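Local coordinates for L-Ribose isomerase (Acinetobacter, PDB 4Q0P), which probably catalyses the metal-dependent, reversible aldose-ketose isomerisation of L-ribose to L-ribulose in a cupin-type beta-barrel, at residues R20-W25 with D47-V52; E72-F77 with M106-G111; K112-H117 with H199-P204; V128-M133 with P210-E215. All coordinates share one frame; numbering follows the deposited sequence.

Interaction 1. Residues R20-W25 with D47-V52; sequences REYDEW and DSAGIV. With Z6J (alpha-L-ribofuranose), chain E; Z6J (alpha-L-ribofuranose), chain D.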
# COMPACT_ATOMS: atom_id res chain seq x y z
N ARG A 20 -4.50 -29.01 5.22
CA ARG A 20 -3.64 -28.31 4.27
C ARG A 20 -4.45 -27.35 3.41
O ARG A 20 -4.02 -26.23 3.14
CB ARG A 20 -2.90 -29.31 3.38
CG ARG A 20 -2.07 -28.64 2.29
CD ARG A 20 -1.34 -29.66 1.44
NE ARG A 20 -0.79 -29.05 0.24
CZ ARG A 20 -0.05 -29.70 -0.66
NH1 ARG A 20 0.22 -30.99 -0.48
NH2 ARG A 20 0.41 -29.07 -1.73
N GLU A 21 -5.62 -27.79 2.96
CA GLU A 21 -6.45 -26.93 2.13
C GLU A 21 -6.88 -25.70 2.93
O GLU A 21 -6.85 -24.58 2.41
CB GLU A 21 -7.69 -27.67 1.63
CG GLU A 21 -7.41 -28.68 0.53
CD GLU A 21 -8.67 -29.39 0.07
OE1 GLU A 21 -9.47 -29.80 0.93
OE2 GLU A 21 -8.86 -29.56 -1.16
N TYR A 22 -7.25 -25.91 4.19
CA TYR A 22 -7.69 -24.81 5.05
C TYR A 22 -6.58 -23.80 5.33
O TYR A 22 -6.77 -22.60 5.17
CB TYR A 22 -8.22 -25.35 6.38
CG TYR A 22 -8.82 -24.26 7.25
CD1 TYR A 22 -10.15 -23.86 7.09
CD2 TYR A 22 -8.04 -23.58 8.19
CE1 TYR A 22 -10.68 -22.81 7.84
CE2 TYR A 22 -8.56 -22.53 8.94
CZ TYR A 22 -9.89 -22.15 8.76
OH TYR A 22 -10.41 -21.10 9.48
N ASP A 23 -5.42 -24.30 5.76
CA ASP A 23 -4.29 -23.43 6.08
C ASP A 23 -3.79 -22.60 4.90
O ASP A 23 -3.55 -21.41 5.05
CB ASP A 23 -3.13 -24.25 6.66
CG ASP A 23 -3.42 -24.75 8.07
OD1 ASP A 23 -4.54 -24.52 8.58
OD2 ASP A 23 -2.52 -25.38 8.67
N GLU A 24 -3.63 -23.22 3.73
CA GLU A 24 -3.15 -22.48 2.57
C GLU A 24 -4.16 -21.40 2.18
O GLU A 24 -3.78 -20.31 1.77
CB GLU A 24 -2.91 -23.44 1.39
CG GLU A 24 -2.01 -24.63 1.76
CD GLU A 24 -1.52 -25.42 0.56
OE1 GLU A 24 -2.29 -25.62 -0.40
OE2 GLU A 24 -0.35 -25.86 0.60
N TRP A 25 -5.44 -21.71 2.31
CA TRP A 25 -6.50 -20.76 1.98
C TRP A 25 -6.47 -19.59 2.96
O TRP A 25 -6.36 -18.43 2.56
CB TRP A 25 -7.86 -21.48 2.03
CG TRP A 25 -9.08 -20.64 1.76
CD1 TRP A 25 -9.22 -19.65 0.84
CD2 TRP A 25 -10.38 -20.80 2.36
NE1 TRP A 25 -10.52 -19.18 0.82
CE2 TRP A 25 -11.25 -19.87 1.75
CE3 TRP A 25 -10.89 -21.65 3.36
CZ2 TRP A 25 -12.60 -19.76 2.10
CZ3 TRP A 25 -12.24 -21.54 3.71
CH2 TRP A 25 -13.08 -20.60 3.08
N ASP A 47 -9.12 -21.25 13.10
CA ASP A 47 -9.94 -22.23 12.38
C ASP A 47 -11.38 -21.79 12.18
O ASP A 47 -12.21 -22.57 11.72
CB ASP A 47 -9.91 -23.58 13.10
CG ASP A 47 -8.56 -24.28 12.98
OD1 ASP A 47 -7.84 -24.02 12.00
OD2 ASP A 47 -8.24 -25.11 13.86
N SER A 48 -11.69 -20.54 12.53
CA SER A 48 -13.03 -20.00 12.36
C SER A 48 -13.06 -18.94 11.25
O SER A 48 -14.13 -18.53 10.80
CB SER A 48 -13.53 -19.36 13.65
OG SER A 48 -13.89 -20.36 14.59
N ALA A 49 -11.88 -18.51 10.81
CA ALA A 49 -11.77 -17.50 9.77
C ALA A 49 -12.33 -17.95 8.43
O ALA A 49 -13.03 -17.19 7.76
CB ALA A 49 -10.31 -17.06 9.61
N GLY A 50 -12.02 -19.17 8.03
CA GLY A 50 -12.50 -19.69 6.77
C GLY A 50 -13.88 -20.31 6.93
O GLY A 50 -14.03 -21.32 7.61
N ILE A 51 -14.87 -19.71 6.28
CA ILE A 51 -16.25 -20.16 6.37
C ILE A 51 -16.77 -20.83 5.10
O ILE A 51 -16.53 -20.35 3.98
CB ILE A 51 -17.18 -18.99 6.70
CG1 ILE A 51 -16.71 -18.31 7.98
CG2 ILE A 51 -18.62 -19.46 6.83
CD1 ILE A 51 -17.21 -16.90 8.12
N VAL A 52 -17.48 -21.93 5.29
CA VAL A 52 -18.10 -22.69 4.20
C VAL A 52 -19.57 -22.80 4.61
O VAL A 52 -19.87 -23.39 5.65
CB VAL A 52 -17.48 -24.11 4.09
CG1 VAL A 52 -18.08 -24.84 2.90
CG2 VAL A 52 -15.97 -24.02 3.95
O5 Z6J E . -0.15 -24.91 7.30
C5 Z6J E . -0.32 -25.76 6.17
C4 Z6J E . -0.21 -27.22 6.56
O4 Z6J E . 0.59 -27.27 7.76
C3 Z6J E . 0.50 -28.05 5.50
O3 Z6J E . -0.25 -29.22 5.20
C2 Z6J E . 1.85 -28.45 6.11
O2 Z6J E . 1.90 -29.86 6.29
C1 Z6J E . 1.91 -27.76 7.47
O1 Z6J E . 2.26 -28.70 8.48
O5 Z6J D . -1.82 -18.76 12.14
C5 Z6J D . -2.64 -19.39 13.12
C4 Z6J D . -3.05 -20.78 12.68
O4 Z6J D . -3.28 -20.74 11.26
C3 Z6J D . -4.36 -21.23 13.34
O3 Z6J D . -4.10 -22.34 14.19
C2 Z6J D . -5.28 -21.65 12.20
O2 Z6J D . -5.38 -23.07 12.17
C1 Z6J D . -4.61 -21.16 10.92
O1 Z6J D . -4.51 -22.23 9.99
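With CG anti to the backbone N in both residues (chi1 -174° in Tyr22), the rings of Tyr22 and Trp25 reach from helix 19-35 to the backbone around Gly50. The contact lays the N-terminal helix against the loop leading into strand 50-52, which within this chain is an outermost strand of the six-stranded sheet of what is probably a cupin barrel. Gly50 N donates a nearly straight hydrogen bond to Tyr22 OH, 2.9 Å long with 169° at the hydrogen. The same hydroxyl is hydrogen-bonded to Asn46 O, so the phenol tip is gripped by backbone just before and within the turn. Carbonyl oxygen Gly50 O lies at the edge of the Tyr22 ring, near its plane. Trp25 brings the far rim of its indole: CZ3 sits 3.6 Å from Gly50 CA, while CH2 is 3.6 Å from Ile51 O, which lies at the ring edge. The carboxylate of Asp47 stands 77° from the Tyr22 ring plane, its OD1 3.5 Å from CE2 of that ring. Arg19 forms salt bridges with both Asp23 and Asp47, which would offset the like charges of two acids whose OD1 atoms are 4.8 Å apart. Both carboxylates also hold alpha-L-ribofuranose, in two copies: one sugar donates O5 to Asp23 OD2, and the other places O2 2.6 Å from Asp47 OD1 as a hydrogen-bond donor.

Interaction 2. Residues E72-F77 with M106-G111; sequences EAMIIF and MIVHPG. With 0MK (beta-L-ribopyranose), chain C.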
# COMPACT_ATOMS: atom_id res chain seq x y z
N GLU A 72 -20.58 -21.06 -2.07
CA GLU A 72 -20.76 -20.10 -1.00
C GLU A 72 -19.74 -20.38 0.10
O GLU A 72 -19.87 -21.33 0.88
CB GLU A 72 -22.20 -20.18 -0.48
CG GLU A 72 -23.21 -20.21 -1.63
CD GLU A 72 -24.66 -20.05 -1.21
OE1 GLU A 72 -25.04 -20.57 -0.13
OE2 GLU A 72 -25.43 -19.42 -1.97
N ALA A 73 -18.71 -19.54 0.12
CA ALA A 73 -17.63 -19.65 1.10
C ALA A 73 -16.85 -18.34 1.10
O ALA A 73 -16.80 -17.63 0.09
CB ALA A 73 -16.72 -20.81 0.73
N MET A 74 -16.23 -18.03 2.24
CA MET A 74 -15.46 -16.81 2.35
C MET A 74 -14.58 -16.83 3.59
O MET A 74 -14.70 -17.72 4.43
CB MET A 74 -16.39 -15.60 2.45
CG MET A 74 -17.04 -15.46 3.82
SD MET A 74 -18.35 -14.23 3.82
CE MET A 74 -17.39 -12.74 3.56
N ILE A 75 -13.72 -15.83 3.69
CA ILE A 75 -12.83 -15.70 4.82
C ILE A 75 -13.12 -14.35 5.46
O ILE A 75 -13.36 -13.37 4.75
CB ILE A 75 -11.34 -15.75 4.39
CG1 ILE A 75 -10.97 -17.18 4.01
CG2 ILE A 75 -10.45 -15.24 5.52
CD1 ILE A 75 -9.57 -17.32 3.50
N ILE A 76 -13.13 -14.33 6.78
CA ILE A 76 -13.38 -13.10 7.51
C ILE A 76 -12.37 -12.95 8.64
O ILE A 76 -12.20 -13.87 9.45
CB ILE A 76 -14.79 -13.06 8.12
CG1 ILE A 76 -15.84 -13.05 7.00
CG2 ILE A 76 -14.94 -11.83 9.01
CD1 ILE A 76 -17.28 -12.95 7.48
N PHE A 77 -11.69 -11.81 8.68
CA PHE A 77 -10.72 -11.51 9.73
C PHE A 77 -11.30 -10.31 10.45
O PHE A 77 -11.31 -9.20 9.92
CB PHE A 77 -9.36 -11.16 9.14
CG PHE A 77 -8.67 -12.31 8.49
CD1 PHE A 77 -8.41 -13.47 9.21
CD2 PHE A 77 -8.25 -12.24 7.16
CE1 PHE A 77 -7.74 -14.55 8.62
CE2 PHE A 77 -7.58 -13.31 6.56
CZ PHE A 77 -7.33 -14.46 7.29
N MET A 106 -12.94 -8.97 4.69
CA MET A 106 -13.55 -10.17 4.13
C MET A 106 -12.90 -10.49 2.80
O MET A 106 -12.68 -9.60 1.98
CB MET A 106 -15.07 -9.98 3.97
CG MET A 106 -15.78 -9.65 5.28
SD MET A 106 -17.59 -9.43 5.15
CE MET A 106 -17.67 -8.16 3.88
N ILE A 107 -12.58 -11.76 2.58
CA ILE A 107 -11.94 -12.16 1.34
C ILE A 107 -12.77 -13.22 0.62
O ILE A 107 -13.05 -14.28 1.17
CB ILE A 107 -10.49 -12.66 1.60
CG1 ILE A 107 -9.72 -11.59 2.37
CG2 ILE A 107 -9.80 -12.98 0.29
CD1 ILE A 107 -8.26 -11.92 2.63
N VAL A 108 -13.16 -12.89 -0.60
CA VAL A 108 -13.97 -13.77 -1.43
C VAL A 108 -13.26 -14.07 -2.75
O VAL A 108 -12.90 -13.17 -3.50
CB VAL A 108 -15.35 -13.11 -1.74
CG1 VAL A 108 -16.18 -14.01 -2.63
CG2 VAL A 108 -16.09 -12.84 -0.43
N HIS A 109 -13.06 -15.35 -3.03
CA HIS A 109 -12.37 -15.71 -4.26
C HIS A 109 -13.29 -15.64 -5.47
O HIS A 109 -14.51 -15.58 -5.33
CB HIS A 109 -11.70 -17.08 -4.11
CG HIS A 109 -10.40 -17.02 -3.36
ND1 HIS A 109 -10.34 -16.72 -2.01
CD2 HIS A 109 -9.12 -17.15 -3.78
CE1 HIS A 109 -9.07 -16.67 -1.64
NE2 HIS A 109 -8.31 -16.92 -2.69
N PRO A 110 -12.71 -15.63 -6.68
CA PRO A 110 -13.50 -15.55 -7.91
C PRO A 110 -14.67 -16.52 -8.04
O PRO A 110 -14.52 -17.74 -7.93
CB PRO A 110 -12.45 -15.76 -9.01
CG PRO A 110 -11.19 -15.25 -8.38
CD PRO A 110 -11.28 -15.80 -6.98
N GLY A 111 -15.86 -15.95 -8.25
CA GLY A 111 -17.06 -16.75 -8.40
C GLY A 111 -17.78 -17.11 -7.11
O GLY A 111 -18.98 -17.36 -7.13
C1 0MK C . -21.46 -9.57 6.78
C2 0MK C . -20.50 -9.60 7.97
C3 0MK C . -20.22 -11.04 8.42
C4 0MK C . -21.51 -11.87 8.57
C5 0MK C . -22.45 -11.71 7.37
O1 0MK C . -20.84 -10.20 5.67
O2 0MK C . -21.06 -8.85 9.05
O3 0MK C . -19.53 -11.02 9.66
O4 0MK C . -22.19 -11.52 9.77
O5 0MK C . -22.66 -10.30 7.10
O HOH W 1 -14.36 -17.39 -1.34
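Two backbone hydrogen bonds pair Ile75 with Ile107: Ile107 N donates to Ile75 O at 2.8 Å, and Ile75 N to Ile107 O at 3.0 Å. They mark the hydrogen-bonded pair of an antiparallel ladder between strands 73-82 and 101-108, neighbours in the six-stranded sheet of the probable cupin barrel. Where the strands part, a water takes over, donating to Ala73 O and accepting from His109 N. Beside the ladder, Met106 CA makes a CA-H...O contact with Ile75 O. The two isoleucines of the pair face helix 19-35, where Ala29 touches both, and CD1 of Ile107 meets the edge of the Phe77 ring. Ile76 and Met106, the non-hydrogen-bonded pair, turn to the sugar side and run alongside each other, Ile76 CG1 lying 3.8 Å from Met106 CG. Met74, two residues before Ile76, reaches the same side: chi3 of -67° bends its chain so that CE lies across Met106, 3.6 Å from CB, while Met74 CB rests against CG2 of Val108. These apolar chains form part of the wall beside the bound beta-L-ribopyranose, where Ile76 CD1 is 3.6 Å from sugar C3 and Met106 SD is 3.4 Å from sugar O1.

Interaction 3. Residues K112-H117 with H199-P204; sequences KFCPPH and HAFRCP. With CO (cobalt (II) ion), chain B; 0MK (beta-L-ribopyranose), chain C.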
# COMPACT_ATOMS: atom_id res chain seq x y z
N LYS A 112 -17.06 -17.13 -6.00
CA LYS A 112 -17.64 -17.48 -4.71
C LYS A 112 -18.51 -16.35 -4.14
O LYS A 112 -18.33 -15.18 -4.48
CB LYS A 112 -16.52 -17.84 -3.72
CG LYS A 112 -15.51 -18.87 -4.27
CD LYS A 112 -16.14 -20.24 -4.44
CE LYS A 112 -15.12 -21.32 -4.85
NZ LYS A 112 -14.76 -21.31 -6.29
N PHE A 113 -19.45 -16.71 -3.27
CA PHE A 113 -20.37 -15.75 -2.67
C PHE A 113 -20.43 -15.76 -1.15
O PHE A 113 -20.06 -16.73 -0.50
CB PHE A 113 -21.84 -16.03 -3.08
CG PHE A 113 -22.12 -16.00 -4.55
CD1 PHE A 113 -21.62 -16.98 -5.40
CD2 PHE A 113 -22.95 -15.02 -5.07
CE1 PHE A 113 -21.96 -16.99 -6.75
CE2 PHE A 113 -23.30 -15.02 -6.42
CZ PHE A 113 -22.80 -16.00 -7.26
N CYS A 114 -20.91 -14.64 -0.62
CA CYS A 114 -21.25 -14.50 0.79
C CYS A 114 -22.75 -14.61 0.44
O CYS A 114 -23.32 -13.67 -0.13
CB CYS A 114 -20.95 -13.11 1.33
SG CYS A 114 -21.60 -12.87 3.01
N PRO A 115 -23.38 -15.75 0.75
CA PRO A 115 -24.80 -16.05 0.48
C PRO A 115 -25.91 -15.14 0.99
O PRO A 115 -25.75 -14.44 2.00
CB PRO A 115 -24.94 -17.48 0.99
CG PRO A 115 -24.05 -17.47 2.18
CD PRO A 115 -22.81 -16.78 1.65
N PRO A 116 -27.07 -15.16 0.31
CA PRO A 116 -28.24 -14.35 0.67
C PRO A 116 -28.56 -14.45 2.15
O PRO A 116 -28.65 -15.55 2.70
CB PRO A 116 -29.34 -14.94 -0.20
CG PRO A 116 -28.60 -15.31 -1.46
CD PRO A 116 -27.34 -15.96 -0.90
N HIS A 117 -28.74 -13.30 2.78
CA HIS A 117 -29.06 -13.27 4.20
C HIS A 117 -29.45 -11.86 4.62
O HIS A 117 -29.33 -10.93 3.83
CB HIS A 117 -27.84 -13.72 5.02
CG HIS A 117 -26.69 -12.76 4.97
ND1 HIS A 117 -25.88 -12.63 3.86
CD2 HIS A 117 -26.24 -11.86 5.87
CE1 HIS A 117 -24.98 -11.69 4.08
NE2 HIS A 117 -25.17 -11.21 5.30
N HIS A 199 -29.34 -9.37 1.50
CA HIS A 199 -28.17 -9.04 0.70
C HIS A 199 -27.22 -10.21 0.53
O HIS A 199 -27.23 -11.16 1.30
CB HIS A 199 -27.42 -7.83 1.29
CG HIS A 199 -26.97 -8.02 2.71
ND1 HIS A 199 -27.84 -8.05 3.77
CD2 HIS A 199 -25.73 -8.17 3.23
CE1 HIS A 199 -27.17 -8.22 4.89
NE2 HIS A 199 -25.88 -8.30 4.59
N ALA A 200 -26.41 -10.13 -0.52
CA ALA A 200 -25.41 -11.13 -0.83
C ALA A 200 -24.39 -10.43 -1.71
O ALA A 200 -24.64 -9.31 -2.18
CB ALA A 200 -26.05 -12.31 -1.59
N PHE A 201 -23.25 -11.06 -1.92
CA PHE A 201 -22.23 -10.49 -2.78
C PHE A 201 -21.21 -11.53 -3.21
O PHE A 201 -21.05 -12.56 -2.56
CB PHE A 201 -21.55 -9.28 -2.11
CG PHE A 201 -20.84 -9.59 -0.81
CD1 PHE A 201 -19.52 -10.05 -0.81
CD2 PHE A 201 -21.48 -9.39 0.42
CE1 PHE A 201 -18.85 -10.30 0.38
CE2 PHE A 201 -20.81 -9.63 1.62
CZ PHE A 201 -19.49 -10.09 1.60
N ARG A 202 -20.56 -11.28 -4.33
CA ARG A 202 -19.57 -12.20 -4.85
C ARG A 202 -18.43 -11.44 -5.49
O ARG A 202 -18.49 -10.23 -5.70
CB ARG A 202 -20.17 -13.11 -5.93
CG ARG A 202 -20.36 -12.39 -7.28
CD ARG A 202 -20.60 -13.36 -8.45
NE ARG A 202 -20.61 -12.65 -9.73
CZ ARG A 202 -20.73 -13.24 -10.92
NH1 ARG A 202 -20.86 -14.56 -11.01
NH2 ARG A 202 -20.72 -12.51 -12.03
N CYS A 203 -17.38 -12.19 -5.80
CA CYS A 203 -16.23 -11.65 -6.50
C CYS A 203 -16.46 -12.15 -7.93
O CYS A 203 -16.79 -13.32 -8.12
CB CYS A 203 -14.93 -12.24 -5.93
SG CYS A 203 -13.47 -11.87 -6.94
N PRO A 204 -16.33 -11.27 -8.93
CA PRO A 204 -16.53 -11.72 -10.31
C PRO A 204 -15.62 -12.92 -10.63
O PRO A 204 -14.45 -12.95 -10.24
CB PRO A 204 -16.16 -10.49 -11.14
CG PRO A 204 -16.53 -9.35 -10.24
CD PRO A 204 -16.03 -9.83 -8.88
CO CO B . -24.56 -9.16 6.07
C1 0MK C . -21.46 -9.57 6.78
C2 0MK C . -20.50 -9.60 7.97
C3 0MK C . -20.22 -11.04 8.42
C4 0MK C . -21.51 -11.87 8.57
C5 0MK C . -22.45 -11.71 7.37
O1 0MK C . -20.84 -10.20 5.67
O2 0MK C . -21.06 -8.85 9.05
O3 0MK C . -19.53 -11.02 9.66
O4 0MK C . -22.19 -11.52 9.77
O5 0MK C . -22.66 -10.30 7.10
O HOH W 2 -23.09 -9.02 4.45
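Strands 113-118 and 199-202 run antiparallel, with Cys114-Phe201 and His117-His199 as hydrogen-bonded pairs and a beta bulge that shifts the register by one between them. This ladder belongs to the five-stranded sheet of the probable cupin barrel and carries two of the four protein ligands of its cobalt. Cys114 N donates to Phe201 O at 2.8 Å, nearly along the C=O axis, and His199 N to His117 O at the same length. Both histidines hold CG between the backbone N and the carbonyl carbon (chi1 67° and 58°), which brings the imidazoles together with planes 53° apart. Their NE2 atoms converge on cobalt, at 2.3 Å for His117 and 2.2 Å for His199. His119 and Glu124 supply further ligands, and sugar O5 and a water complete the shell. Second-shell carbonyls fix the ring rotations: His117 ND1 donates to Pro115 O at 2.6 Å in the imidazole plane, and His199 ND1 is hydrogen-bonded to His197 O. Beyond the metal, Cys114 CB lies over one face of the Phe201 ring in a CH-pi contact, with SG set obliquely beside it; sugar O1 lies at that ring's edge. On the other side of the sheet Phe113 and Arg202 lie side by side. Glu134 takes the guanidinium in a salt bridge, while Arg202 CB sits over the Phe113 ring, 3.7 Å from its centroid.

Interaction 4. Residues V128-M133 with P210-E215; sequences VVLGEM and PLVVRE. With 0MK (beta-L-ribopyranose), chain C.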
# COMPACT_ATOMS: atom_id res chain seq x y z
N VAL A 128 -14.32 -1.37 -0.72
CA VAL A 128 -13.53 -2.36 -1.44
C VAL A 128 -12.06 -1.95 -1.37
O VAL A 128 -11.72 -0.79 -1.60
CB VAL A 128 -13.98 -2.48 -2.92
CG1 VAL A 128 -13.02 -3.41 -3.69
CG2 VAL A 128 -15.40 -3.05 -2.98
N VAL A 129 -11.20 -2.91 -1.04
CA VAL A 129 -9.77 -2.63 -0.95
C VAL A 129 -9.05 -3.17 -2.17
O VAL A 129 -8.14 -2.52 -2.70
CB VAL A 129 -9.16 -3.27 0.31
CG1 VAL A 129 -7.69 -2.85 0.45
CG2 VAL A 129 -9.97 -2.86 1.52
N LEU A 130 -9.45 -4.35 -2.61
CA LEU A 130 -8.85 -5.00 -3.77
C LEU A 130 -9.94 -5.75 -4.53
O LEU A 130 -10.85 -6.32 -3.91
CB LEU A 130 -7.77 -5.99 -3.33
CG LEU A 130 -6.95 -6.63 -4.45
CD1 LEU A 130 -5.99 -5.60 -5.00
CD2 LEU A 130 -6.20 -7.86 -3.94
N GLY A 131 -9.83 -5.75 -5.85
CA GLY A 131 -10.81 -6.43 -6.68
C GLY A 131 -12.09 -5.62 -6.79
O GLY A 131 -12.10 -4.41 -6.55
N GLU A 132 -13.18 -6.28 -7.17
CA GLU A 132 -14.46 -5.59 -7.29
C GLU A 132 -15.55 -6.42 -6.64
O GLU A 132 -15.52 -7.65 -6.67
CB GLU A 132 -14.81 -5.30 -8.76
CG GLU A 132 -13.75 -4.47 -9.47
CD GLU A 132 -14.26 -3.82 -10.75
OE1 GLU A 132 -15.27 -4.30 -11.31
OE2 GLU A 132 -13.63 -2.83 -11.21
N MET A 133 -16.52 -5.73 -6.06
CA MET A 133 -17.59 -6.40 -5.35
C MET A 133 -18.96 -6.26 -6.00
O MET A 133 -19.45 -5.15 -6.21
CB MET A 133 -17.62 -5.86 -3.92
CG MET A 133 -18.69 -6.42 -3.03
SD MET A 133 -18.72 -5.43 -1.52
CE MET A 133 -19.61 -6.51 -0.39
N PRO A 210 -8.50 -11.97 -5.53
CA PRO A 210 -9.63 -12.25 -4.64
C PRO A 210 -10.26 -10.90 -4.34
O PRO A 210 -9.58 -9.87 -4.44
CB PRO A 210 -8.97 -12.82 -3.38
CG PRO A 210 -7.62 -13.30 -3.86
CD PRO A 210 -7.22 -12.28 -4.88
N LEU A 211 -11.54 -10.88 -4.00
CA LEU A 211 -12.19 -9.63 -3.63
C LEU A 211 -11.79 -9.40 -2.18
O LEU A 211 -11.90 -10.31 -1.36
CB LEU A 211 -13.71 -9.78 -3.71
CG LEU A 211 -14.55 -8.73 -2.96
CD1 LEU A 211 -14.34 -7.37 -3.60
CD2 LEU A 211 -16.03 -9.13 -3.00
N VAL A 212 -11.31 -8.21 -1.84
CA VAL A 212 -10.96 -7.92 -0.45
C VAL A 212 -11.75 -6.68 -0.05
O VAL A 212 -11.57 -5.59 -0.60
CB VAL A 212 -9.44 -7.66 -0.25
CG1 VAL A 212 -9.15 -7.43 1.23
CG2 VAL A 212 -8.63 -8.85 -0.76
N VAL A 213 -12.65 -6.86 0.92
CA VAL A 213 -13.50 -5.77 1.37
C VAL A 213 -13.45 -5.50 2.86
O VAL A 213 -13.46 -6.42 3.67
CB VAL A 213 -14.98 -6.05 0.99
CG1 VAL A 213 -15.89 -4.94 1.52
CG2 VAL A 213 -15.12 -6.16 -0.52
N ARG A 214 -13.41 -4.22 3.22
CA ARG A 214 -13.41 -3.86 4.62
C ARG A 214 -14.85 -3.54 5.00
O ARG A 214 -15.50 -2.68 4.39
CB ARG A 214 -12.55 -2.62 4.88
CG ARG A 214 -12.61 -2.18 6.35
CD ARG A 214 -11.93 -0.84 6.60
NE ARG A 214 -10.49 -0.87 6.38
CZ ARG A 214 -9.57 -0.86 7.35
NH1 ARG A 214 -8.28 -0.88 7.05
NH2 ARG A 214 -9.95 -0.82 8.62
N GLU A 215 -15.37 -4.23 6.01
CA GLU A 215 -16.72 -3.95 6.44
C GLU A 215 -16.72 -3.27 7.79
O GLU A 215 -16.04 -3.70 8.73
CB GLU A 215 -17.54 -5.23 6.55
CG GLU A 215 -18.93 -4.99 7.15
CD GLU A 215 -19.73 -6.26 7.30
OE1 GLU A 215 -20.04 -6.88 6.26
OE2 GLU A 215 -20.05 -6.64 8.44
C1 0MK C . -21.46 -9.57 6.78
C2 0MK C . -20.50 -9.60 7.97
C3 0MK C . -20.22 -11.04 8.42
C4 0MK C . -21.51 -11.87 8.57
C5 0MK C . -22.45 -11.71 7.37
O1 0MK C . -20.84 -10.20 5.67
O2 0MK C . -21.06 -8.85 9.05
O3 0MK C . -19.53 -11.02 9.66
O4 0MK C . -22.19 -11.52 9.77
O5 0MK C . -22.66 -10.30 7.10
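Backbone hydrogen bonds join Val129 and Leu130 to Val212 in a classic beta bulge between strands 124-130 and 211-217, antiparallel neighbours in the six-stranded sheet. Val212 O accepts twice, from Val129 N at 2.7 Å and from Leu130 N at 3.2 Å; the shorter bond comes nearly end-on to the carbonyl, the longer one in its plane on a lone pair. In return Val212 N donates to Leu130 O at 2.8 Å, almost straight at 175°. Gly131 follows with a positive phi, turning the chain into strand 132-137 of the second sheet.

Apolar contacts divide between two faces. Leu130 and Val212 meet CB to CB on one, where Leu32 of helix 19-35 touches both. On the other, Val128 CG2 is 4.0 Å from Val213 CG2, and Met133 reaches in from beyond the turn. Its CB rests 3.6 Å from Leu211 CD1. Extended past CG (chi2 -170°, chi3 -162°), the chain carries SD on to Val213; the two side chains cross at about a right angle, with Met133 SD 3.8 Å from Val213 CG2.

Polar side chains act at the far end of 210-215. Arg214 forms a salt bridge with Glu127 of the third subunit. Glu215, also extended, accepts a hydrogen bond at OE2 from O2 of beta-L-ribopyranose, 2.5 Å away, and Lys104 forms a salt bridge with the same oxygen. The chemistry thus implies an apolar strand pair pinned by three backbone bonds, two of them on one carbonyl, from which a single carboxylate extends to grip the sugar.

Overall arrangement
Interactions 1, 2 and 4 lie along one antiparallel sheet: Ile51 N is 2.7 Å from Met74 O where interactions 1 and 2 meet, and Val108 O is 2.7 Å from Leu211 N where interactions 2 and 4 meet. Interaction 3 belongs to the second sheet, which interaction 4 also reaches through Met133, its CE 3.3 Å from Phe201 CG on the neighbouring strand. Cys203 CB touches the first sheet 3.5 Å from Leu211 CB, and Gly111 N makes a probable hydrogen bond to Cys203 O. Interactions 2, 3 and 4 share the beta-L-ribopyranose pocket, supplying apolar wall, cobalt ligands and carboxylate respectively; Lys122 also bonds the sugar. Interaction 1, centred about 18 Å from interaction 3, holds separate ribofuranose molecules.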